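Local coordinates for protein putative metal-dependent hydrolase (Bacillus subtilis, PDB 6KNS) that binds two zinc ions and calcium on a metallo-beta-lactamase fold and is probably a hydrolase, perhaps related to the tRNA 3'-processing endoribonucleases, at residues Tyr35-Asp40 with Phe131-Leu136; Lys229-Lys232 with Glu238-Ile241. All blocks are in the same frame, centred on the assembly; numbering follows the deposited sequence.

Contact 1. Residues Tyr35-Asp40 with Phe131-Leu136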
ATOM      1  N   TYR A  35      -7.063 -18.466  15.080  1.00 30.81           N
ATOM      2  CA  TYR A  35      -6.803 -18.404  13.646  1.00 29.63           C
ATOM      3  C   TYR A  35      -7.215 -17.069  13.048  1.00 28.02           C
ATOM      4  O   TYR A  35      -8.305 -16.564  13.362  1.00 26.90           O
ATOM      5  CB  TYR A  35      -7.528 -19.537  12.921  1.00 30.28           C
ATOM      6  CG  TYR A  35      -6.960 -19.833  11.556  1.00 29.04           C
ATOM      7  CD1 TYR A  35      -7.580 -19.334  10.418  1.00 27.67           C
ATOM      8  CD2 TYR A  35      -5.804 -20.622  11.404  1.00 29.16           C
ATOM      9  CE1 TYR A  35      -7.087 -19.591   9.169  1.00 28.10           C
ATOM     10  CE2 TYR A  35      -5.285 -20.892  10.130  1.00 29.45           C
ATOM     11  CZ  TYR A  35      -5.946 -20.358   9.020  1.00 28.71           C
ATOM     12  OH  TYR A  35      -5.517 -20.569   7.765  1.00 29.71           O
ATOM     13  N   SER A  36      -6.326 -16.538  12.188  1.00 26.40           N
ATOM     14  CA  SER A  36      -6.490 -15.289  11.488  1.00 26.24           C
ATOM     15  C   SER A  36      -6.216 -15.447  10.003  1.00 24.96           C
ATOM     16  O   SER A  36      -5.102 -15.815   9.633  1.00 24.18           O
ATOM     17  CB  SER A  36      -5.503 -14.241  12.019  1.00 26.04           C
ATOM     18  OG  SER A  36      -5.911 -13.810  13.306  1.00 31.35           O
ATOM     19  N   LEU A  37      -7.222 -15.111   9.187  1.00 23.40           N
ATOM     20  CA  LEU A  37      -7.132 -15.166   7.724  1.00 23.05           C
ATOM     21  C   LEU A  37      -7.386 -13.788   7.124  1.00 22.02           C
ATOM     22  O   LEU A  37      -8.399 -13.179   7.408  1.00 23.35           O
ATOM     23  CB  LEU A  37      -8.188 -16.131   7.166  1.00 23.20           C
ATOM     24  CG  LEU A  37      -8.356 -16.287   5.652  1.00 22.37           C
ATOM     25  CD1 LEU A  37      -7.069 -16.853   5.064  1.00 21.06           C
ATOM     26  CD2 LEU A  37      -9.622 -17.146   5.298  1.00 21.27           C
ATOM     27  N   LEU A  38      -6.483 -13.326   6.278  1.00 20.99           N
ATOM     28  CA  LEU A  38      -6.657 -12.073   5.592  1.00 20.65           C
ATOM     29  C   LEU A  38      -7.126 -12.393   4.182  1.00 19.96           C
ATOM     30  O   LEU A  38      -6.466 -13.130   3.465  1.00 21.08           O
ATOM     31  CB  LEU A  38      -5.345 -11.262   5.550  1.00 19.23           C
ATOM     32  CG  LEU A  38      -5.437  -9.944   4.752  1.00 18.97           C
ATOM     33  CD1 LEU A  38      -6.313  -8.893   5.405  1.00 16.82           C
ATOM     34  CD2 LEU A  38      -4.066  -9.337   4.409  1.00 18.78           C
ATOM     35  N   VAL A  39      -8.274 -11.851   3.818  1.00 19.24           N
ATOM     36  CA  VAL A  39      -8.846 -12.015   2.508  1.00 18.45           C
ATOM     37  C   VAL A  39      -8.612 -10.707   1.753  1.00 19.06           C
ATOM     38  O   VAL A  39      -9.192  -9.667   2.084  1.00 19.03           O
ATOM     39  CB  VAL A  39     -10.341 -12.357   2.597  1.00 19.71           C
ATOM     40  CG1 VAL A  39     -10.992 -12.373   1.204  1.00 18.57           C
ATOM     41  CG2 VAL A  39     -10.538 -13.698   3.317  1.00 16.96           C
ATOM     42  N   ASP A  40      -7.743 -10.791   0.740  1.00 18.90           N
ATOM     43  CA  ASP A  40      -7.240  -9.653  -0.036  1.00 18.36           C
ATOM     44  C   ASP A  40      -6.363  -8.748   0.796  1.00 18.47           C
ATOM     45  O   ASP A  40      -6.495  -8.691   2.037  1.00 18.61           O
ATOM     46  CB  ASP A  40      -8.357  -8.898  -0.815  1.00 18.09           C
ATOM     47  CG  ASP A  40      -8.886  -9.723  -1.997  1.00 19.01           C
ATOM     48  OD1 ASP A  40      -8.250 -10.743  -2.343  1.00 19.74           O
ATOM     49  OD2 ASP A  40      -9.924  -9.398  -2.576  1.00 18.21           O
ATOM     50  N   PHE A 131     -11.575 -22.882   8.837  1.00 30.25           N
ATOM     51  CA  PHE A 131     -12.451 -22.483   7.728  1.00 30.05           C
ATOM     52  C   PHE A 131     -12.365 -23.445   6.542  1.00 30.63           C
ATOM     53  O   PHE A 131     -11.322 -24.049   6.297  1.00 30.10           O
ATOM     54  CB  PHE A 131     -12.100 -21.092   7.208  1.00 28.87           C
ATOM     55  CG  PHE A 131     -12.196 -19.996   8.243  1.00 27.41           C
ATOM     56  CD1 PHE A 131     -13.385 -19.704   8.854  1.00 28.35           C
ATOM     57  CD2 PHE A 131     -11.089 -19.239   8.551  1.00 27.77           C
ATOM     58  CE1 PHE A 131     -13.469 -18.674   9.803  1.00 30.34           C
ATOM     59  CE2 PHE A 131     -11.153 -18.207   9.477  1.00 28.23           C
ATOM     60  CZ  PHE A 131     -12.346 -17.925  10.107  1.00 28.80           C
ATOM     61  N   THR A 132     -13.484 -23.575   5.834  1.00 30.86           N
ATOM     62  CA  THR A 132     -13.556 -24.285   4.564  1.00 31.26           C
ATOM     63  C   THR A 132     -14.025 -23.235   3.551  1.00 30.32           C
ATOM     64  O   THR A 132     -15.061 -22.588   3.779  1.00 30.01           O
ATOM     65  CB  THR A 132     -14.544 -25.472   4.624  1.00 32.53           C
ATOM     66  OG1 THR A 132     -14.155 -26.357   5.680  1.00 34.80           O
ATOM     67  CG2 THR A 132     -14.608 -26.248   3.291  1.00 32.58           C
ATOM     68  N   ILE A 133     -13.255 -23.074   2.461  1.00 28.73           N
ATOM     69  CA  ILE A 133     -13.518 -22.068   1.436  1.00 26.77           C
ATOM     70  C   ILE A 133     -13.831 -22.772   0.123  1.00 27.10           C
ATOM     71  O   ILE A 133     -13.134 -23.720  -0.263  1.00 27.11           O
ATOM     72  CB  ILE A 133     -12.282 -21.114   1.250  1.00 25.50           C
ATOM     73  CG1 ILE A 133     -11.814 -20.578   2.601  1.00 25.01           C
ATOM     74  CG2 ILE A 133     -12.618 -19.937   0.311  1.00 21.71           C
ATOM     75  CD1 ILE A 133     -10.635 -19.660   2.492  1.00 24.93           C
ATOM     76  N   THR A 134     -14.883 -22.313  -0.547  1.00 26.89           N
ATOM     77  CA  THR A 134     -15.221 -22.736  -1.905  1.00 27.60           C
ATOM     78  C   THR A 134     -15.320 -21.472  -2.770  1.00 26.84           C
ATOM     79  O   THR A 134     -15.460 -20.357  -2.240  1.00 26.54           O
ATOM     80  CB  THR A 134     -16.557 -23.547  -1.983  1.00 29.07           C
ATOM     81  OG1 THR A 134     -17.565 -22.861  -1.251  1.00 30.37           O
ATOM     82  CG2 THR A 134     -16.412 -25.028  -1.453  1.00 29.01           C
ATOM     83  N   PHE A 135     -15.255 -21.642  -4.087  1.00 27.41           N
ATOM     84  CA  PHE A 135     -14.958 -20.536  -5.030  1.00 26.09           C
ATOM     85  C   PHE A 135     -15.957 -20.476  -6.177  1.00 26.74           C
ATOM     86  O   PHE A 135     -16.473 -21.499  -6.581  1.00 27.12           O
ATOM     87  CB  PHE A 135     -13.574 -20.745  -5.627  1.00 25.45           C
ATOM     88  CG  PHE A 135     -12.491 -20.799  -4.594  1.00 25.93           C
ATOM     89  CD1 PHE A 135     -11.933 -19.634  -4.090  1.00 25.17           C
ATOM     90  CD2 PHE A 135     -12.097 -21.994  -4.061  1.00 27.72           C
ATOM     91  CE1 PHE A 135     -10.957 -19.667  -3.094  1.00 25.98           C
ATOM     92  CE2 PHE A 135     -11.108 -22.035  -3.087  1.00 28.29           C
ATOM     93  CZ  PHE A 135     -10.554 -20.865  -2.589  1.00 26.03           C
ATOM     94  N   LEU A 136     -16.197 -19.279  -6.699  1.00 26.10           N
ATOM     95  CA  LEU A 136     -16.952 -19.094  -7.948  1.00 26.72           C
ATOM     96  C   LEU A 136     -16.189 -18.096  -8.827  1.00 26.55           C
ATOM     97  O   LEU A 136     -15.846 -16.991  -8.371  1.00 24.03           O
ATOM     98  CB  LEU A 136     -18.353 -18.577  -7.660  1.00 26.58           C
ATOM     99  CG  LEU A 136     -19.266 -18.214  -8.838  1.00 28.26           C
ATOM    100  CD1 LEU A 136     -19.644 -19.468  -9.658  1.00 26.96           C
ATOM    101  CD2 LEU A 136     -20.535 -17.483  -8.346  1.00 25.71           C
TER
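F131 touches both Y35 and L37 with one side of its ring, CD2 and CE2, and all the chemistry here is apolar side-chain packing. In the aromatic part, F131 CE2 meets the edge of the Y35 ring, near that ring's plane, 3.9 Å from Y35 CD1, while Y35 CD1 stands oblique to the F131 ring. F131 CD2 is 4.1 Å from Y35 CE1, so the CD1-CE1 side of the tyrosine crosses the phenylalanine at a slant and no stack is formed. With CG anti to the backbone N (chi1 -160°), the Y35 ring brings CD1 and CE1 to F131. In the aliphatic part a single methyl does the work: L37 CD2 sits 4.1 Å from F131 CD2, oblique to that ring, and meets I133 CD1 end to end at 3.9 Å. I133 reaches it through an extended chain (chi2 180°).

The axes of the two segments come within 10.8 Å at 21°, nearly parallel, as strands of the two sheets packed face to face in the alpha-beta/beta-alpha sandwich. F131 also packs on F30 and S32 of strand 27-32, while Y35 touches D59, a calcium ligand. At the far end of 35-40, D40 OD2 is hydrogen-bonded to ND1 of the zinc ligand H70. With only carbon contacts across it, the pairing is consistent with hydrophobic burial holding the sheets together.

Contact 2. Residues Lys229-Lys232 with Glu238-Ile241. With CA (calcium ion), chain E.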
ATOM      1  N   LYS A 229     -29.791   2.655   0.429  1.00 25.42           N
ATOM      2  CA  LYS A 229     -31.221   2.861   0.159  1.00 27.06           C
ATOM      3  C   LYS A 229     -31.677   2.163  -1.134  1.00 27.48           C
ATOM      4  O   LYS A 229     -32.777   1.582  -1.222  1.00 27.65           O
ATOM      5  CB  LYS A 229     -31.523   4.347   0.040  1.00 27.85           C
ATOM      6  CG  LYS A 229     -31.355   5.137   1.316  1.00 28.84           C
ATOM      7  CD  LYS A 229     -31.756   6.612   1.113  1.00 28.78           C
ATOM      8  CE  LYS A 229     -31.447   7.420   2.357  1.00 29.78           C
ATOM      9  NZ  LYS A 229     -31.746   8.833   2.163  1.00 26.25           N
ATOM     10  N   GLU A 230     -30.824   2.239  -2.142  1.00 26.26           N
ATOM     11  CA  GLU A 230     -31.088   1.599  -3.432  1.00 27.31           C
ATOM     12  C   GLU A 230     -31.129   0.089  -3.256  1.00 27.18           C
ATOM     13  O   GLU A 230     -32.005  -0.560  -3.798  1.00 27.41           O
ATOM     14  CB  GLU A 230     -29.982   1.967  -4.436  1.00 26.69           C
ATOM     15  CG  GLU A 230     -30.032   3.404  -4.913  1.00 26.47           C
ATOM     16  CD  GLU A 230     -28.681   3.909  -5.437  1.00 29.90           C
ATOM     17  OE1 GLU A 230     -27.748   3.104  -5.712  1.00 28.71           O
ATOM     18  OE2 GLU A 230     -28.540   5.137  -5.575  1.00 30.15           O
ATOM     19  N   ALA A 231     -30.171  -0.475  -2.507  1.00 26.36           N
ATOM     20  CA  ALA A 231     -30.176  -1.927  -2.314  1.00 26.82           C
ATOM     21  C   ALA A 231     -31.444  -2.372  -1.571  1.00 28.27           C
ATOM     22  O   ALA A 231     -32.012  -3.425  -1.882  1.00 28.57           O
ATOM     23  CB  ALA A 231     -28.931  -2.416  -1.596  1.00 25.47           C
ATOM     24  N   LYS A 232     -31.888  -1.555  -0.619  1.00 28.77           N
ATOM     25  CA  LYS A 232     -33.097  -1.856   0.144  1.00 30.25           C
ATOM     26  C   LYS A 232     -34.380  -1.790  -0.708  1.00 30.99           C
ATOM     27  O   LYS A 232     -35.413  -2.215  -0.238  1.00 30.52           O
ATOM     28  CB  LYS A 232     -33.252  -0.916   1.371  1.00 30.58           C
ATOM     29  CG  LYS A 232     -32.112  -0.945   2.390  1.00 31.10           C
ATOM     30  CD  LYS A 232     -32.194  -2.078   3.376  1.00 32.99           C
ATOM     31  CE  LYS A 232     -33.445  -2.007   4.331  1.00 34.95           C
ATOM     32  NZ  LYS A 232     -34.213  -3.334   4.249  1.00 35.61           N
ATOM     33  N   GLU A 238     -31.318  -6.582   6.332  1.00 30.67           N
ATOM     34  CA  GLU A 238     -30.354  -5.584   6.737  1.00 29.41           C
ATOM     35  C   GLU A 238     -29.272  -5.356   5.672  1.00 27.49           C
ATOM     36  O   GLU A 238     -28.681  -6.302   5.152  1.00 25.50           O
ATOM     37  CB  GLU A 238     -29.678  -6.019   8.037  1.00 29.36           C
ATOM     38  CG  GLU A 238     -28.857  -4.904   8.696  1.00 31.31           C
ATOM     39  CD  GLU A 238     -28.045  -5.395   9.894  1.00 32.27           C
ATOM     40  OE1 GLU A 238     -28.211  -6.563  10.312  1.00 36.52           O
ATOM     41  OE2 GLU A 238     -27.199  -4.627  10.393  1.00 34.19           O
ATOM     42  N   VAL A 239     -28.999  -4.078   5.405  1.00 26.79           N
ATOM     43  CA  VAL A 239     -27.962  -3.636   4.487  1.00 25.08           C
ATOM     44  C   VAL A 239     -27.098  -2.542   5.162  1.00 25.12           C
ATOM     45  O   VAL A 239     -27.621  -1.498   5.613  1.00 24.57           O
ATOM     46  CB  VAL A 239     -28.554  -3.055   3.167  1.00 24.49           C
ATOM     47  CG1 VAL A 239     -27.406  -2.701   2.175  1.00 23.98           C
ATOM     48  CG2 VAL A 239     -29.559  -4.033   2.514  1.00 25.51           C
ATOM     49  N   ASN A 240     -25.785  -2.784   5.187  1.00 23.89           N
ATOM     50  CA  ASN A 240     -24.802  -1.845   5.689  1.00 24.15           C
ATOM     51  C   ASN A 240     -23.783  -1.466   4.615  1.00 23.05           C
ATOM     52  O   ASN A 240     -23.567  -2.185   3.638  1.00 22.30           O
ATOM     53  CB  ASN A 240     -24.064  -2.451   6.890  1.00 24.15           C
ATOM     54  CG  ASN A 240     -25.005  -2.719   8.043  1.00 26.34           C
ATOM     55  OD1 ASN A 240     -25.566  -1.794   8.584  1.00 28.26           O
ATOM     56  ND2 ASN A 240     -25.207  -3.977   8.394  1.00 26.85           N
ATOM     57  N   ILE A 241     -23.173  -0.312   4.830  1.00 22.80           N
ATOM     58  CA  ILE A 241     -22.060   0.188   4.029  1.00 21.32           C
ATOM     59  C   ILE A 241     -20.776  -0.167   4.783  1.00 21.03           C
ATOM     60  O   ILE A 241     -20.631   0.135   5.957  1.00 21.32           O
ATOM     61  CB  ILE A 241     -22.147   1.720   3.854  1.00 22.00           C
ATOM     62  CG1 ILE A 241     -23.509   2.129   3.236  1.00 23.80           C
ATOM     63  CG2 ILE A 241     -21.007   2.243   2.962  1.00 19.35           C
ATOM     64  CD1 ILE A 241     -23.841   1.309   1.985  1.00 23.27           C
TER
HETATM   65 CA    CA E 301     -26.889  -6.248  12.367  1.00 37.25          CA
HETATM   66  O   HOH W   1     -24.639  -6.613  11.401  1.00 34.07           O
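The return from helix to strand in a beta-alpha-beta unit, strand 212-216, helix 225-231 and strand 238-241, brings A231 and K232 against V239. The two methyls of V239 are shared between these neighbours. CG1, set opposite the backbone N (chi1 -176°), faces the helix and lies 4.1 Å from A231 CB. CG2 faces the lysine instead: K232 CD is 3.4 Å from V239 CG2, closer than two carbons normally pack, and K232 CG follows at 4.0 Å from the same methyl. The lysine chain and the valine pass with their ends pointing opposite ways. The lysine is folded, with bends at chi2 (-82°), chi3 and chi4, which lays its methylene chain along the valine while NZ is hydrogen-bonded to the carbonyl O of G237, just ahead of the strand.

Strand 238-241 is one of the two edge strands, within this chain, of a mixed seven-stranded sheet in the metallo-beta-lactamase fold. It is hydrogen-bonded through its backbone to strand 212-216, and V239 also packs on L215 there, so the valine joins the helix to the sheet.

One residue before V239, E238 points away from the helix. Its extended side chain binds a calcium ion, distinct from the one held by D34, K57 and D59, through OE1 at 2.5 Å and OE2 at 2.6 Å, and a water oxygen lies 2.5 Å from the calcium. N240 ND2 donates to E238 OE2 at 2.9 Å in a nearly straight bond (174°), coming from above the carboxylate plane, while the acceptor lies close to the asparagine's own amide plane.

Overall arrangement
Both segments of contact 1 precede those of contact 2 along the chain, and all four belong to the metallo-beta-lactamase fold. The contacts have centres about 25 Å apart and nearest atoms about 15 Å apart, without touching. They share a sheet: 131-137 is next to one edge of it, and 238-241 is the strand at the other. The centre of contact 1 is about 8 Å, that of contact 2 about 19 Å, from the centre of the chain. Contact 1 is part of the inter-sheet core of the sandwich, whose strand 35-39 leads into D40 beside the zinc ligand H70; contact 2 packs the outer helix 225-231 on an edge strand, away from the zinc site.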